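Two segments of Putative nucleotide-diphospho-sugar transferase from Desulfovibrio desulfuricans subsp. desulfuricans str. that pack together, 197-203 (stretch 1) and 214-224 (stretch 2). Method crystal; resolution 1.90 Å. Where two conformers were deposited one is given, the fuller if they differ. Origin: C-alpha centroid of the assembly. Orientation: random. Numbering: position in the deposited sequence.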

# COMPACT_ATOMS: atom_id res chain seq x y z
N ASP A 197 5.08 -13.45 8.79
CA ASP A 197 5.29 -12.67 7.58
C ASP A 197 6.61 -11.88 7.67
O ASP A 197 7.34 -11.75 6.67
N LEU A 198 6.91 -11.35 8.86
CA LEU A 198 8.14 -10.58 9.10
C LEU A 198 9.38 -11.48 8.96
O LEU A 198 10.44 -11.07 8.40
N ASN A 199 9.27 -12.69 9.49
CA ASN A 199 10.34 -13.68 9.37
C ASN A 199 10.66 -14.00 7.89
O ASN A 199 11.83 -14.07 7.49
N VAL A 200 9.61 -14.18 7.10
CA VAL A 200 9.78 -14.46 5.65
C VAL A 200 10.36 -13.25 4.94
O VAL A 200 11.29 -13.40 4.11
N LEU A 201 9.86 -12.06 5.28
CA LEU A 201 10.36 -10.80 4.69
C LEU A 201 11.87 -10.75 4.89
O LEU A 201 12.65 -10.45 3.96
N TYR A 202 12.28 -11.05 6.12
CA TYR A 202 13.70 -11.00 6.54
C TYR A 202 14.54 -12.04 5.83
O TYR A 202 15.58 -11.74 5.26
N ARG A 203 14.07 -13.28 5.81
CA ARG A 203 14.92 -14.35 5.35
C ARG A 203 15.03 -14.45 3.83
O ARG A 203 16.02 -14.97 3.32
N SER A 214 16.28 0.80 5.41
CA SER A 214 16.25 1.10 6.84
C SER A 214 15.42 0.04 7.54
O SER A 214 15.76 -0.38 8.64
N THR A 215 14.37 -0.44 6.89
CA THR A 215 13.59 -1.55 7.43
C THR A 215 14.49 -2.77 7.65
O THR A 215 14.52 -3.34 8.76
N TYR A 216 15.24 -3.16 6.62
CA TYR A 216 16.08 -4.36 6.75
C TYR A 216 17.13 -4.17 7.84
O TYR A 216 17.47 -5.14 8.59
N ALA A 217 17.68 -2.96 7.95
CA ALA A 217 18.63 -2.69 9.06
C ALA A 217 17.99 -2.99 10.43
O ALA A 217 18.65 -3.54 11.34
N LEU A 218 16.75 -2.57 10.63
CA LEU A 218 15.99 -2.90 11.81
C LEU A 218 15.80 -4.39 12.04
O LEU A 218 15.84 -4.86 13.13
N LEU A 219 15.52 -5.10 10.99
CA LEU A 219 15.32 -6.55 11.05
C LEU A 219 16.60 -7.25 11.49
O LEU A 219 16.57 -8.15 12.32
N ARG A 220 17.73 -6.81 10.93
CA ARG A 220 19.05 -7.37 11.24
C ARG A 220 19.37 -7.16 12.74
O ARG A 220 19.88 -8.06 13.43
N GLU A 221 19.03 -5.98 13.24
CA GLU A 221 19.19 -5.67 14.67
C GLU A 221 18.36 -6.62 15.51
O GLU A 221 18.74 -6.95 16.64
N ASN A 222 17.23 -7.03 14.95
CA ASN A 222 16.28 -7.91 15.64
C ASN A 222 16.43 -9.37 15.24
O ASN A 222 15.54 -10.21 15.46
N ASP A 223 17.63 -9.70 14.73
CA ASP A 223 17.91 -11.05 14.24
C ASP A 223 17.53 -12.16 15.24
O ASP A 223 16.80 -13.13 14.90
N ALA A 224 17.99 -12.01 16.48
CA ALA A 224 17.82 -13.02 17.50
C ALA A 224 16.36 -13.23 17.87
O ALA A 224 16.00 -14.28 18.40

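Two helices cross here at a steep angle, their N-to-C directions 107° apart and their axes no nearer than 10.4 Å. Contact is a short patch, and side chains bridge the gap. The backbones come nearest at Tyr202 and Leu219, whose CA atoms lie 6.5 Å apart, and these two residues contribute the largest buried areas.

On the first helix, no side chain that makes contact starts out aimed at its partner. Leu198, Leu201 and Tyr202 all leave the backbone sideways, and in each the end of the side chain comes nearer to the second helix. All three take chi1 t, and both leucines set chi2 to p. Leu219 answers from the other side with the other common leucine rotamer, chi1 m and chi2 t. Its CA-to-CB bond points toward the first helix, and its two methyls divide the work: CD2 meets Leu198 CD1 at 3.7 Å, while CD1 meets Leu201 CD2 at 4.1 Å. Thr215, one turn earlier and also pointing toward the partner, extends this apolar strip more loosely, with its CG2 4.5 Å from Leu201 CD2; its chi1 is m, and its OG1 is hydrogen-bonded elsewhere in the structure.

Tyr202 does the most. With chi1 at t and chi2 at 47°, its ring lies against the second helix, and CD1 packs 3.5 Å from Leu219 CB. The carbonyl oxygen of Leu219 sits over one face of the ring. Tyr216, also t at chi1, brings its ring alongside, CE2 lying 3.6 Å from Tyr202 CD1; the centroids are 5.4 Å apart and the planes meet obliquely at 40°.

The reach of the tyrosine ends in a polar contact. Its OH passes 3.6 Å from Arg220 CA and donates a hydrogen bond to Asp223 OD1, with OH and OD1 separated by 2.6 Å. Asp223 lies just beyond Asn222, where the helix ends and another begins; its t chi1 and chi2 of 86° carry the carboxylate to the edge of the tyrosine ring, near its plane. This is the only hydrogen bond between the stretches, placed at the margin of an otherwise mainly apolar contact.

Two other polar side chains make bonds within their own stretch. Arg203 NH1 donates to Asn199 OD1 at 2.9 Å, and Asn222 ND2 donates to Leu218 O at 2.9 Å. The rule is economical: one leucine set against two, and one tyrosine packed along its length and anchored at its tip.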

# COMPACT_ATOMS: atom_id res chain seq x y z
CB ASP A 197 4.15 -11.65 7.36
CG ASP A 197 2.82 -12.28 7.14
OD1 ASP A 197 2.72 -13.38 6.62
OD2 ASP A 197 1.86 -11.63 7.48
CB LEU A 198 8.13 -9.91 10.49
CG LEU A 198 9.17 -8.83 10.78
CD1 LEU A 198 8.78 -7.55 10.00
CD2 LEU A 198 9.30 -8.47 12.29
CB ASN A 199 9.98 -14.93 10.13
CG ASN A 199 11.03 -16.01 10.04
OD1 ASN A 199 10.98 -16.81 9.12
ND2 ASN A 199 11.91 -16.11 11.06
CB VAL A 200 8.45 -14.87 4.97
CG1 VAL A 200 8.63 -14.98 3.44
CG2 VAL A 200 7.88 -16.15 5.62
CB LEU A 201 9.73 -9.55 5.31
CG LEU A 201 10.19 -8.14 4.87
CD1 LEU A 201 9.80 -7.79 3.40
CD2 LEU A 201 9.65 -7.03 5.83
CB TYR A 202 13.81 -11.21 8.07
CG TYR A 202 15.23 -11.12 8.67
CD1 TYR A 202 16.09 -10.07 8.32
CD2 TYR A 202 15.67 -12.04 9.60
CE1 TYR A 202 17.36 -9.97 8.87
CE2 TYR A 202 16.94 -11.95 10.16
CZ TYR A 202 17.77 -10.91 9.77
OH TYR A 202 18.99 -10.81 10.33
CB ARG A 203 14.48 -15.64 5.94
CG ARG A 203 14.77 -15.69 7.47
CD ARG A 203 13.98 -16.73 8.13
NE ARG A 203 14.48 -18.03 7.79
CZ ARG A 203 13.73 -19.13 7.82
NH1 ARG A 203 12.44 -19.08 8.16
NH2 ARG A 203 14.28 -20.28 7.52
CB SER A 214 15.74 2.49 7.15
OG SER A 214 14.38 2.62 6.87
CB THR A 215 12.41 -1.96 6.54
OG1 THR A 215 11.49 -0.89 6.55
CG2 THR A 215 11.65 -3.26 7.10
CB TYR A 216 16.70 -4.79 5.41
CG TYR A 216 17.39 -6.14 5.50
CD1 TYR A 216 18.69 -6.22 5.90
CD2 TYR A 216 16.72 -7.34 5.18
CE1 TYR A 216 19.33 -7.41 6.00
CE2 TYR A 216 17.37 -8.55 5.28
CZ TYR A 216 18.67 -8.57 5.69
OH TYR A 216 19.35 -9.76 5.80
CB ALA A 217 19.17 -1.21 9.03
CB LEU A 218 14.62 -2.31 11.72
CG LEU A 218 14.26 -1.21 12.64
CD1 LEU A 218 14.50 -1.59 14.08
CD2 LEU A 218 15.17 -0.16 12.19
CB LEU A 219 14.84 -7.14 9.72
CG LEU A 219 13.53 -6.60 9.10
CD1 LEU A 219 13.25 -7.20 7.71
CD2 LEU A 219 12.36 -6.83 10.01
CB ARG A 220 20.08 -6.72 10.28
CG ARG A 220 21.37 -7.39 10.17
CD ARG A 220 22.07 -6.73 9.01
NE ARG A 220 22.29 -5.31 9.30
CZ ARG A 220 22.23 -4.33 8.40
NH1 ARG A 220 21.91 -4.58 7.13
NH2 ARG A 220 22.46 -3.07 8.79
CB GLU A 221 18.72 -4.26 15.06
CG GLU A 221 19.58 -3.15 14.63
CD GLU A 221 18.99 -1.79 15.02
OE1 GLU A 221 18.12 -1.71 15.94
OE2 GLU A 221 19.43 -0.80 14.39
CB ASN A 222 14.84 -7.37 15.47
CG ASN A 222 14.58 -6.17 16.37
OD1 ASN A 222 14.33 -6.35 17.54
ND2 ASN A 222 14.71 -4.94 15.82
CB ASP A 223 19.37 -11.18 13.82
CG ASP A 223 19.69 -12.57 13.24
OD1 ASP A 223 19.48 -12.76 12.02
OD2 ASP A 223 19.99 -13.47 14.03
CB ALA A 224 18.64 -12.66 18.77